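Local coordinates for Alp7A (Bacillus subtilis, PDB 5EC0), which binds ADP and, as a plasmid-encoded bacterial relative of actin, probably forms the cytoskeletal polymer that segregates its plasmid, at residues N29-K35 with R67-G72; F42-V46 with T161-E165; R55-T60 with Q156-T161; T105-Q109 with K166-I170. The contacts are given in a common frame with arbitrary orientation. Residues are numbered along the deposited sequence.

Overall arrangement
Interactions 1 and 3 are strand pairs of one sheet, and interaction 4 lays helix 95-112 on strand 166-179 of the same sheet; the strand order is 22-33, 65-71, 56-62, 153-159, 166-179. Interactions 1 and 3, centres 9 Å apart, are joined through the middle strands, with R67 N 2.9 Å from T60 O and F69 N 2.9 Å from V58 O. Strands 153-159 and 166-179 are neighbours, linking interactions 3 and 4 (centres 9 Å apart): V157 O lies 2.6 Å from L168 N, a probable hydrogen bond. Interaction 2 joins loops beyond the strand ends and shares T161 with interaction 3. The N29 side chain of interaction 1 is about 11 Å from ADP; interactions 2 to 4 lie away from the pocket.

Interaction 1: residues N29-K35 with R67-G72; sequences NVVEISK and RYFLVG
A two-pronged salt bridge joins E32 to R67: R67 NE donates to E32 OE1 and R67 NH2 to E32 OE2, each at 2.7 Å, so the carboxylate meets the guanidinium edge near its plane. E32 is extended (chi1 and chi2 t), while R67 bends (chi1 m, chi3 p) to bring NE and NH2 onto the carboxylate. Beta strands 30-33 and 67-71 run antiparallel, their axes 146° apart and 4.5 Å at closest approach. V31 N to L70 O and L70 N to V31 O, both 2.8 Å, form the hydrogen-bonded pair V31-L70; V30-V71 and E32-F69 are non-hydrogen-bonded pairs. I33 N reaches Y68 O at 2.9 Å, but a water takes over on the return side, donating to I33 O (2.7 Å) and E32 OE1 (2.8 Å) and accepting from Y68 N (3.0 Å). At the other end G72, whose positive phi (74°) by itself favours glycine, donates from N to N29 O at 2.9 Å. Packing splits by face. V30 CG1 lies 3.7 Å from F69 CD2 on the side covered by helix 95-112; I33 CG2 lies 3.9 Å from L70 CD1 on the other. S34 N-caps helix 35-38 through A37 N, and K35 CA sits 3.9 Å from the Y68 ring centroid, a CH-pi contact over its face. This antiparallel pair belongs to the curved sheet, packed on helix 95-112, of an actin-like domain.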
loop_
_atom_site.group_PDB
_atom_site.type_symbol
_atom_site.label_atom_id
_atom_site.label_comp_id
_atom_site.label_asym_id
_atom_site.label_seq_id
_atom_site.Cartn_x
_atom_site.Cartn_y
_atom_site.Cartn_z
ATOM N N ASN A 29 2.562 10.715 5.601
ATOM C CA ASN A 29 3.289 11.899 6.065
ATOM C C ASN A 29 4.232 11.694 7.235
ATOM O O ASN A 29 3.861 11.121 8.259
ATOM C CB ASN A 29 2.296 12.991 6.448
ATOM C CG ASN A 29 1.305 13.265 5.354
ATOM O OD1 ASN A 29 0.168 12.797 5.404
ATOM N ND2 ASN A 29 1.735 14.005 4.340
ATOM N N VAL A 30 5.460 12.175 7.059
ATOM C CA VAL A 30 6.449 12.265 8.126
ATOM C C VAL A 30 7.024 13.675 8.116
ATOM O O VAL A 30 7.603 14.102 7.116
ATOM C CB VAL A 30 7.592 11.257 7.959
ATOM C CG1 VAL A 30 8.724 11.567 8.953
ATOM C CG2 VAL A 30 7.093 9.831 8.127
ATOM N N VAL A 31 6.856 14.404 9.215
ATOM C CA VAL A 31 7.394 15.750 9.300
ATOM C C VAL A 31 8.471 15.825 10.373
ATOM O O VAL A 31 8.227 15.500 11.533
ATOM C CB VAL A 31 6.284 16.781 9.588
ATOM C CG1 VAL A 31 6.875 18.135 9.915
ATOM C CG2 VAL A 31 5.355 16.893 8.389
ATOM N N GLU A 32 9.672 16.237 9.981
ATOM C CA GLU A 32 10.752 16.369 10.941
ATOM C C GLU A 32 10.709 17.721 11.614
ATOM O O GLU A 32 10.644 18.768 10.958
ATOM C CB GLU A 32 12.113 16.164 10.284
ATOM C CG GLU A 32 13.269 16.482 11.228
ATOM C CD GLU A 32 14.617 15.974 10.733
ATOM O OE1 GLU A 32 15.540 15.851 11.563
ATOM O OE2 GLU A 32 14.762 15.706 9.522
ATOM N N ILE A 33 10.743 17.696 12.938
ATOM C CA ILE A 33 10.712 18.917 13.726
ATOM C C ILE A 33 11.919 18.936 14.660
ATOM O O ILE A 33 12.644 17.952 14.750
ATOM C CB ILE A 33 9.408 19.010 14.529
ATOM C CG1 ILE A 33 9.348 17.870 15.554
ATOM C CG2 ILE A 33 8.206 18.922 13.586
ATOM C CD1 ILE A 33 8.086 17.842 16.394
ATOM N N SER A 34 12.130 20.039 15.369
ATOM C CA SER A 34 13.298 20.150 16.242
ATOM C C SER A 34 12.965 19.655 17.643
ATOM O O SER A 34 11.809 19.353 17.939
ATOM C CB SER A 34 13.804 21.595 16.296
ATOM O OG SER A 34 12.932 22.405 17.064
ATOM N N LYS A 35 13.974 19.572 18.505
ATOM C CA LYS A 35 13.759 19.122 19.874
ATOM C C LYS A 35 12.808 20.053 20.631
ATOM O O LYS A 35 11.873 19.594 21.293
ATOM C CB LYS A 35 15.094 19.011 20.621
ATOM C CG LYS A 35 14.959 18.761 22.123
ATOM C CD LYS A 35 16.309 18.478 22.755
ATOM C CE LYS A 35 16.207 18.294 24.263
ATOM N NZ LYS A 35 15.982 19.582 24.998
ATOM N N ARG A 67 16.884 12.604 16.216
ATOM C CA ARG A 67 15.973 13.461 15.460
ATOM C C ARG A 67 14.490 13.175 15.755
ATOM O O ARG A 67 14.104 12.050 16.095
ATOM C CB ARG A 67 16.281 13.333 13.968
ATOM C CG ARG A 67 17.647 13.941 13.606
ATOM C CD ARG A 67 18.173 13.438 12.268
ATOM N NE ARG A 67 17.258 13.755 11.179
ATOM C CZ ARG A 67 17.425 13.356 9.925
ATOM N NH1 ARG A 67 18.473 12.608 9.602
ATOM N NH2 ARG A 67 16.542 13.695 8.995
ATOM N N TYR A 68 13.676 14.221 15.635
ATOM C CA TYR A 68 12.294 14.216 16.118
ATOM C C TYR A 68 11.293 14.274 14.949
ATOM O O TYR A 68 11.399 15.135 14.074
ATOM C CB TYR A 68 12.086 15.394 17.098
ATOM C CG TYR A 68 13.026 15.346 18.291
ATOM C CD1 TYR A 68 14.328 15.831 18.207
ATOM C CD2 TYR A 68 12.620 14.785 19.499
ATOM C CE1 TYR A 68 15.197 15.763 19.297
ATOM C CE2 TYR A 68 13.471 14.724 20.591
ATOM C CZ TYR A 68 14.757 15.208 20.487
ATOM O OH TYR A 68 15.600 15.133 21.577
ATOM N N PHE A 69 10.333 13.356 14.933
ATOM C CA PHE A 69 9.413 13.233 13.802
ATOM C C PHE A 69 7.954 13.145 14.211
ATOM O O PHE A 69 7.600 12.401 15.123
ATOM C CB PHE A 69 9.732 11.985 12.950
ATOM C CG PHE A 69 11.146 11.928 12.453
ATOM C CD1 PHE A 69 12.143 11.330 13.219
ATOM C CD2 PHE A 69 11.483 12.469 11.223
ATOM C CE1 PHE A 69 13.458 11.286 12.772
ATOM C CE2 PHE A 69 12.796 12.429 10.765
ATOM C CZ PHE A 69 13.785 11.838 11.542
ATOM N N LEU A 70 7.117 13.892 13.500
ATOM C CA LEU A 70 5.679 13.677 13.492
ATOM C C LEU A 70 5.369 12.647 12.417
ATOM O O LEU A 70 5.844 12.768 11.290
ATOM C CB LEU A 70 4.920 14.985 13.219
ATOM C CG LEU A 70 5.173 16.139 14.193
ATOM C CD1 LEU A 70 4.608 17.485 13.688
ATOM C CD2 LEU A 70 4.594 15.792 15.558
ATOM N N VAL A 71 4.570 11.641 12.764
ATOM C CA VAL A 71 4.262 10.540 11.863
ATOM C C VAL A 71 2.763 10.332 11.695
ATOM O O VAL A 71 2.015 10.340 12.672
ATOM C CB VAL A 71 4.854 9.215 12.370
ATOM C CG1 VAL A 71 4.536 8.091 11.396
ATOM C CG2 VAL A 71 6.360 9.349 12.660
ATOM N N GLY A 72 2.325 10.112 10.463
ATOM C CA GLY A 72 0.933 9.797 10.217
ATOM C C GLY A 72 0.035 11.010 10.360
ATOM O O GLY A 72 0.407 12.127 9.976
HETATM O O HOH W 1 14.851 16.582 14.190
#

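Interaction 2: residues F42-V46 with T161-E165; sequences FTSIV and TLGLE
The backbone of 161-165 makes a type II beta turn from T161 to L164, with L162 at phi/psi -53/132°, G163 at 101/-24° and L164 N bonded to T161 O at 3.0 Å; 42-46 is irregular loop. Among polar contacts, V46 N donates to L162 O at 3.0 Å and 176°, nearly straight, and this is the one conventional hydrogen bond between the segments. It sets the register I45-L162 (CA atoms 4.9 Å apart) and V46-G163 (5.1 Å). Beside it G163 CA makes a CA-H...O contact with V46 O at 3.2 Å. An ideal CB on G163 would lie 1.8 Å from V46 O, so this close approach depends on the missing side chain, as does the positive phi. Just past the turn, the E165 side chain folds back, and its OE1 accepts a weak bond from G163 N (2.8 Å). Apolar contacts flank the bond. F42 (chi1 t) turns its ring toward the turn: F42 CD2 is 3.5 Å from L162 CD1 and F42 CE2 3.4 Å from T161 CG2, while L162 N lies at the ring edge. V46 CG2 meets L164 CD1 at 4.0 Å, and I45 CG2 rests 3.5 Å from G163 CA. The connection leading from helix 35-38 to strand 56-62 is thus laid against the hairpin turn between strands 153-159 and 166-179, with T161 OG1 bonded to R55 O just before strand 56-62.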
loop_
_atom_site.group_PDB
_atom_site.type_symbol
_atom_site.label_atom_id
_atom_site.label_comp_id
_atom_site.label_asym_id
_atom_site.label_seq_id
_atom_site.Cartn_x
_atom_site.Cartn_y
_atom_site.Cartn_z
ATOM N N PHE A 42 3.019 18.667 22.293
ATOM C CA PHE A 42 1.951 17.867 22.853
ATOM C C PHE A 42 1.717 18.285 24.310
ATOM O O PHE A 42 2.651 18.296 25.110
ATOM C CB PHE A 42 2.328 16.395 22.728
ATOM C CG PHE A 42 1.318 15.453 23.282
ATOM C CD1 PHE A 42 -0.020 15.593 22.973
ATOM C CD2 PHE A 42 1.708 14.398 24.080
ATOM C CE1 PHE A 42 -0.953 14.709 23.469
ATOM C CE2 PHE A 42 0.781 13.521 24.582
ATOM C CZ PHE A 42 -0.543 13.664 24.267
ATOM N N THR A 43 0.472 18.631 24.641
ATOM C CA THR A 43 0.153 19.326 25.893
ATOM C C THR A 43 -0.544 18.477 26.985
ATOM O O THR A 43 -0.194 18.576 28.166
ATOM C CB THR A 43 -0.724 20.588 25.587
ATOM O OG1 THR A 43 0.116 21.743 25.419
ATOM C CG2 THR A 43 -1.707 20.853 26.695
ATOM N N SER A 44 -1.524 17.655 26.613
ATOM C CA SER A 44 -2.264 16.878 27.610
ATOM C C SER A 44 -1.995 15.380 27.468
ATOM O O SER A 44 -1.918 14.870 26.359
ATOM C CB SER A 44 -3.770 17.157 27.505
ATOM O OG SER A 44 -4.065 18.547 27.421
ATOM N N ILE A 45 -1.858 14.689 28.599
ATOM C CA ILE A 45 -1.564 13.250 28.645
ATOM C C ILE A 45 -2.623 12.377 27.955
ATOM O O ILE A 45 -3.813 12.688 27.997
ATOM C CB ILE A 45 -1.436 12.768 30.120
ATOM C CG1 ILE A 45 -0.680 13.792 30.971
ATOM C CG2 ILE A 45 -0.784 11.396 30.205
ATOM C CD1 ILE A 45 -0.636 13.448 32.445
ATOM N N VAL A 46 -2.198 11.285 27.320
ATOM C CA VAL A 46 -3.152 10.271 26.865
ATOM C C VAL A 46 -2.832 8.939 27.545
ATOM O O VAL A 46 -1.673 8.638 27.847
ATOM C CB VAL A 46 -3.163 10.107 25.324
ATOM C CG1 VAL A 46 -3.164 11.465 24.658
ATOM C CG2 VAL A 46 -2.003 9.247 24.831
ATOM N N THR A 161 5.022 10.826 23.111
ATOM C CA THR A 161 3.640 11.135 23.466
ATOM C C THR A 161 3.428 10.926 24.976
ATOM O O THR A 161 3.581 9.817 25.485
ATOM C CB THR A 161 2.676 10.265 22.634
ATOM O OG1 THR A 161 3.031 10.368 21.249
ATOM C CG2 THR A 161 1.235 10.689 22.810
ATOM N N LEU A 162 3.115 12.002 25.695
ATOM C CA LEU A 162 2.890 11.940 27.142
ATOM C C LEU A 162 1.858 10.873 27.523
ATOM O O LEU A 162 0.785 10.797 26.924
ATOM C CB LEU A 162 2.443 13.301 27.679
ATOM C CG LEU A 162 3.461 14.436 27.863
ATOM C CD1 LEU A 162 4.088 14.887 26.543
ATOM C CD2 LEU A 162 2.796 15.616 28.566
ATOM N N GLY A 163 2.193 10.050 28.516
ATOM C CA GLY A 163 1.362 8.920 28.895
ATOM C C GLY A 163 1.830 7.574 28.367
ATOM O O GLY A 163 1.510 6.538 28.950
ATOM N N LEU A 164 2.583 7.582 27.267
ATOM C CA LEU A 164 3.043 6.346 26.619
ATOM C C LEU A 164 4.530 6.399 26.265
ATOM O O LEU A 164 4.992 5.682 25.381
ATOM C CB LEU A 164 2.230 6.069 25.355
ATOM C CG LEU A 164 0.752 5.744 25.569
ATOM C CD1 LEU A 164 -0.011 5.815 24.257
ATOM C CD2 LEU A 164 0.586 4.373 26.223
ATOM N N GLU A 165 5.266 7.263 26.957
ATOM C CA GLU A 165 6.701 7.413 26.746
ATOM C C GLU A 165 7.486 6.139 27.040
ATOM O O GLU A 165 7.195 5.422 27.994
ATOM C CB GLU A 165 7.251 8.541 27.622
ATOM C CG GLU A 165 6.531 9.861 27.466
ATOM C CD GLU A 165 5.539 10.109 28.583
ATOM O OE1 GLU A 165 4.792 9.172 28.937
ATOM O OE2 GLU A 165 5.516 11.239 29.112
#

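Interaction 3: residues R55-T60 with Q156-T161; sequences RLLVST and QVKVLT
Two neighbouring antiparallel strands of the curved sheet that wraps helix 95-112 meet here, their axes 143° apart and 4.7 Å at closest approach. S59 and K158 form a hydrogen-bonded pair, with S59 N to K158 O at 3.0 Å and K158 N to S59 O at 2.9 Å; V58-V159 is the adjoining non-hydrogen-bonded pair. L57 O accepts from L160 N at 2.8 Å. Beyond the paired residues, side-chain hydroxyls satisfy backbone carbonyls: T60 OG1 (chi1 t) donates to Q156 O at 2.7 Å. Q156 NE2 pairs with T169 OG1 on the next strand, and S59 OG bonds weakly to E66. The V58 and V157 side chains, with V58 CB 3.7 Å from V157 CG2, pack toward helix 95-112. L57 CG and L160 CB, 4.0 Å apart, lie on the other face with S59 and K158. At R55, T161 (chi1 m) donates from OG1 to R55 O at 2.6 Å.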
loop_
_atom_site.group_PDB
_atom_site.type_symbol
_atom_site.label_atom_id
_atom_site.label_comp_id
_atom_site.label_asym_id
_atom_site.label_seq_id
_atom_site.Cartn_x
_atom_site.Cartn_y
_atom_site.Cartn_z
ATOM N N ARG A 55 -1.491 10.256 17.342
ATOM C CA ARG A 55 -0.656 11.160 18.132
ATOM C C ARG A 55 0.802 10.683 18.137
ATOM O O ARG A 55 1.461 10.688 19.177
ATOM C CB ARG A 55 -1.205 11.289 19.564
ATOM C CG ARG A 55 -2.693 11.752 19.636
ATOM C CD ARG A 55 -3.260 11.711 21.051
ATOM N NE ARG A 55 -4.689 12.061 21.100
ATOM C CZ ARG A 55 -5.191 13.240 21.475
ATOM N NH1 ARG A 55 -4.391 14.233 21.855
ATOM N NH2 ARG A 55 -6.509 13.427 21.484
ATOM N N LEU A 56 1.299 10.292 16.964
ATOM C CA LEU A 56 2.643 9.715 16.852
ATOM C C LEU A 56 3.756 10.755 16.822
ATOM O O LEU A 56 4.029 11.378 15.793
ATOM C CB LEU A 56 2.745 8.835 15.603
ATOM C CG LEU A 56 1.958 7.535 15.732
ATOM C CD1 LEU A 56 2.014 6.750 14.452
ATOM C CD2 LEU A 56 2.462 6.712 16.905
ATOM N N LEU A 57 4.416 10.907 17.957
ATOM C CA LEU A 57 5.562 11.786 18.078
ATOM C C LEU A 57 6.719 10.958 18.610
ATOM O O LEU A 57 6.706 10.525 19.765
ATOM C CB LEU A 57 5.251 12.957 19.016
ATOM C CG LEU A 57 6.403 13.897 19.385
ATOM C CD1 LEU A 57 6.979 14.593 18.150
ATOM C CD2 LEU A 57 5.955 14.927 20.440
ATOM N N VAL A 58 7.715 10.725 17.770
ATOM C CA VAL A 58 8.793 9.827 18.128
ATOM C C VAL A 58 10.145 10.470 17.890
ATOM O O VAL A 58 10.251 11.462 17.182
ATOM C CB VAL A 58 8.734 8.520 17.319
ATOM C CG1 VAL A 58 7.420 7.781 17.572
ATOM C CG2 VAL A 58 8.930 8.811 15.827
ATOM N N SER A 59 11.183 9.895 18.481
ATOM C CA SER A 59 12.539 10.280 18.140
ATOM C C SER A 59 13.340 9.024 17.871
ATOM O O SER A 59 13.048 7.960 18.419
ATOM C CB SER A 59 13.192 11.093 19.252
ATOM O OG SER A 59 13.576 10.250 20.322
ATOM N N THR A 60 14.349 9.141 17.020
ATOM C CA THR A 60 15.234 8.027 16.786
ATOM C C THR A 60 16.607 8.588 16.435
ATOM O O THR A 60 16.729 9.758 16.060
ATOM C CB THR A 60 14.695 7.101 15.673
ATOM O OG1 THR A 60 15.450 5.887 15.655
ATOM C CG2 THR A 60 14.796 7.770 14.321
ATOM N N GLN A 156 16.372 1.444 17.737
ATOM C CA GLN A 156 15.628 2.019 18.847
ATOM C C GLN A 156 14.761 3.174 18.418
ATOM O O GLN A 156 15.103 3.925 17.502
ATOM C CB GLN A 156 16.568 2.482 19.941
ATOM C CG GLN A 156 17.393 1.376 20.510
ATOM C CD GLN A 156 18.197 1.853 21.676
ATOM O OE1 GLN A 156 19.179 2.578 21.508
ATOM N NE2 GLN A 156 17.772 1.479 22.877
ATOM N N VAL A 157 13.630 3.314 19.093
ATOM C CA VAL A 157 12.792 4.477 18.899
ATOM C C VAL A 157 12.191 4.893 20.242
ATOM O O VAL A 157 11.874 4.037 21.080
ATOM C CB VAL A 157 11.689 4.204 17.847
ATOM C CG1 VAL A 157 10.824 3.016 18.260
ATOM C CG2 VAL A 157 10.836 5.463 17.606
ATOM N N LYS A 158 12.071 6.203 20.457
ATOM C CA LYS A 158 11.378 6.749 21.627
ATOM C C LYS A 158 9.984 7.203 21.248
ATOM O O LYS A 158 9.808 7.850 20.229
ATOM C CB LYS A 158 12.145 7.931 22.235
ATOM C CG LYS A 158 13.494 7.543 22.838
ATOM C CD LYS A 158 14.295 8.751 23.285
ATOM C CE LYS A 158 15.526 8.304 24.073
ATOM N NZ LYS A 158 16.324 9.433 24.649
ATOM N N VAL A 159 8.994 6.857 22.059
ATOM C CA VAL A 159 7.675 7.467 21.944
ATOM C C VAL A 159 7.657 8.646 22.900
ATOM O O VAL A 159 7.942 8.487 24.082
ATOM C CB VAL A 159 6.539 6.485 22.286
ATOM C CG1 VAL A 159 5.198 7.179 22.173
ATOM C CG2 VAL A 159 6.582 5.271 21.366
ATOM N N LEU A 160 7.350 9.835 22.395
ATOM C CA LEU A 160 7.425 11.029 23.237
ATOM C C LEU A 160 6.041 11.515 23.612
ATOM O O LEU A 160 5.893 12.495 24.332
ATOM C CB LEU A 160 8.202 12.131 22.524
ATOM C CG LEU A 160 9.593 11.684 22.063
ATOM C CD1 LEU A 160 10.214 12.724 21.140
ATOM C CD2 LEU A 160 10.508 11.396 23.260
ATOM N N THR A 161 5.022 10.826 23.111
ATOM C CA THR A 161 3.640 11.135 23.466
ATOM C C THR A 161 3.428 10.926 24.976
ATOM O O THR A 161 3.581 9.817 25.485
ATOM C CB THR A 161 2.676 10.265 22.634
ATOM O OG1 THR A 161 3.031 10.368 21.249
ATOM C CG2 THR A 161 1.235 10.689 22.810
#

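Interaction 4: residues T105-Q109 with K166-I170; sequences TAYYQ and KELTI
Helix 95-112 packs across the curved sheet of this actin-like domain, and here its residues 105-109 cross the first residues of strand 166-179. The axes make 109° and approach to 10.1 Å, a spacing bridged mainly by side chains, with L168 reaching the helix backbone at A106 CA. Strand alternation directs K166, L168 and I170 toward the helix and leaves E167 and T169 out of its reach; from the helix, T105 and Q109, one turn apart and linked by Q109 N to T105 O at 3.0 Å, point at the strand, with A106 beside them. L168 (chi1 t, chi2 p) fills the middle: its CD2 comes 3.6 Å from A106 CA and 3.9 Å from A106 CB, and its CD1 3.9 Å from Q109 CG. The small A106 lets the helix come close, A106 and L168 CA atoms being 7.0 Å apart. I170 (chi1 m, chi2 t) places CD1 3.8 Å from T105 CG2; T105 is m, so its OG1 can bond back to F101 O in the preceding turn while the methyl faces I170. Polar ends meet only at the K166 end. Q109 (chi1 t, chi2 m) bends so that NE2 bonds K114 O. K166, folded by p rotamers at chi1 and chi3, also serves R115 O and D117 O, and its NZ donates to Q109 OE1 at 2.9 Å.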
loop_
_atom_site.group_PDB
_atom_site.type_symbol
_atom_site.label_atom_id
_atom_site.label_comp_id
_atom_site.label_asym_id
_atom_site.label_seq_id
_atom_site.Cartn_x
_atom_site.Cartn_y
_atom_site.Cartn_z
ATOM N N THR A 105 5.554 0.108 14.585
ATOM C CA THR A 105 5.876 -0.979 15.497
ATOM C C THR A 105 5.636 -0.552 16.969
ATOM O O THR A 105 5.138 -1.334 17.772
ATOM C CB THR A 105 7.339 -1.433 15.324
ATOM O OG1 THR A 105 7.593 -1.776 13.952
ATOM C CG2 THR A 105 7.635 -2.629 16.226
ATOM N N ALA A 106 6.005 0.680 17.312
ATOM C CA ALA A 106 5.828 1.176 18.673
ATOM C C ALA A 106 4.342 1.310 18.995
ATOM O O ALA A 106 3.903 1.041 20.123
ATOM C CB ALA A 106 6.536 2.506 18.854
ATOM N N TYR A 107 3.568 1.711 17.991
ATOM C CA TYR A 107 2.124 1.797 18.144
ATOM C C TYR A 107 1.507 0.430 18.434
ATOM O O TYR A 107 0.679 0.277 19.340
ATOM C CB TYR A 107 1.483 2.387 16.896
ATOM C CG TYR A 107 -0.014 2.215 16.913
ATOM C CD1 TYR A 107 -0.793 2.858 17.869
ATOM C CD2 TYR A 107 -0.646 1.387 15.995
ATOM C CE1 TYR A 107 -2.166 2.698 17.899
ATOM C CE2 TYR A 107 -2.017 1.222 16.016
ATOM C CZ TYR A 107 -2.768 1.884 16.975
ATOM O OH TYR A 107 -4.125 1.715 17.001
ATOM N N TYR A 108 1.905 -0.566 17.650
ATOM C CA TYR A 108 1.384 -1.914 17.839
ATOM C C TYR A 108 1.776 -2.444 19.217
ATOM O O TYR A 108 0.980 -3.116 19.879
ATOM C CB TYR A 108 1.889 -2.850 16.746
ATOM C CG TYR A 108 1.396 -4.268 16.893
ATOM C CD1 TYR A 108 0.168 -4.659 16.354
ATOM C CD2 TYR A 108 2.160 -5.224 17.554
ATOM C CE1 TYR A 108 -0.286 -5.961 16.473
ATOM C CE2 TYR A 108 1.708 -6.533 17.692
ATOM C CZ TYR A 108 0.488 -6.899 17.145
ATOM O OH TYR A 108 0.043 -8.203 17.270
ATOM N N GLN A 109 2.999 -2.129 19.649
ATOM C CA GLN A 109 3.461 -2.558 20.966
ATOM C C GLN A 109 2.609 -1.935 22.068
ATOM O O GLN A 109 2.247 -2.612 23.032
ATOM C CB GLN A 109 4.931 -2.198 21.185
ATOM C CG GLN A 109 5.575 -2.940 22.338
ATOM C CD GLN A 109 5.216 -2.392 23.734
ATOM O OE1 GLN A 109 5.146 -1.176 23.952
ATOM N NE2 GLN A 109 4.993 -3.301 24.682
ATOM N N LYS A 166 8.490 5.885 26.210
ATOM C CA LYS A 166 9.478 4.828 26.431
ATOM C C LYS A 166 10.460 4.848 25.276
ATOM O O LYS A 166 10.155 5.384 24.212
ATOM C CB LYS A 166 8.830 3.436 26.537
ATOM C CG LYS A 166 8.111 2.978 25.273
ATOM C CD LYS A 166 7.783 1.486 25.310
ATOM C CE LYS A 166 6.698 1.174 26.337
ATOM N NZ LYS A 166 6.376 -0.279 26.396
ATOM N N GLU A 167 11.632 4.262 25.487
ATOM C CA GLU A 167 12.502 3.895 24.376
ATOM C C GLU A 167 12.369 2.398 24.083
ATOM O O GLU A 167 12.657 1.544 24.929
ATOM C CB GLU A 167 13.962 4.248 24.659
ATOM C CG GLU A 167 14.835 4.155 23.421
ATOM C CD GLU A 167 16.258 4.624 23.666
ATOM O OE1 GLU A 167 16.759 4.448 24.805
ATOM O OE2 GLU A 167 16.867 5.175 22.717
ATOM N N LEU A 168 11.934 2.087 22.872
ATOM C CA LEU A 168 11.687 0.715 22.491
ATOM C C LEU A 168 12.861 0.206 21.666
ATOM O O LEU A 168 13.253 0.839 20.672
ATOM C CB LEU A 168 10.379 0.631 21.700
ATOM C CG LEU A 168 9.623 -0.674 21.476
ATOM C CD1 LEU A 168 8.953 -1.137 22.748
ATOM C CD2 LEU A 168 8.582 -0.450 20.389
ATOM N N THR A 169 13.441 -0.916 22.082
ATOM C CA THR A 169 14.403 -1.607 21.216
ATOM C C THR A 169 13.662 -2.605 20.330
ATOM O O THR A 169 12.895 -3.434 20.825
ATOM C CB THR A 169 15.492 -2.328 22.021
ATOM O OG1 THR A 169 16.156 -1.384 22.858
ATOM C CG2 THR A 169 16.522 -2.962 21.110
ATOM N N ILE A 170 13.888 -2.508 19.021
ATOM C CA ILE A 170 13.241 -3.378 18.039
ATOM C C ILE A 170 14.293 -4.204 17.287
ATOM O O ILE A 170 15.160 -3.644 16.608
ATOM C CB ILE A 170 12.392 -2.556 17.017
ATOM C CG1 ILE A 170 11.266 -1.810 17.737
ATOM C CG2 ILE A 170 11.823 -3.435 15.930
ATOM C CD1 ILE A 170 10.722 -0.621 16.943
#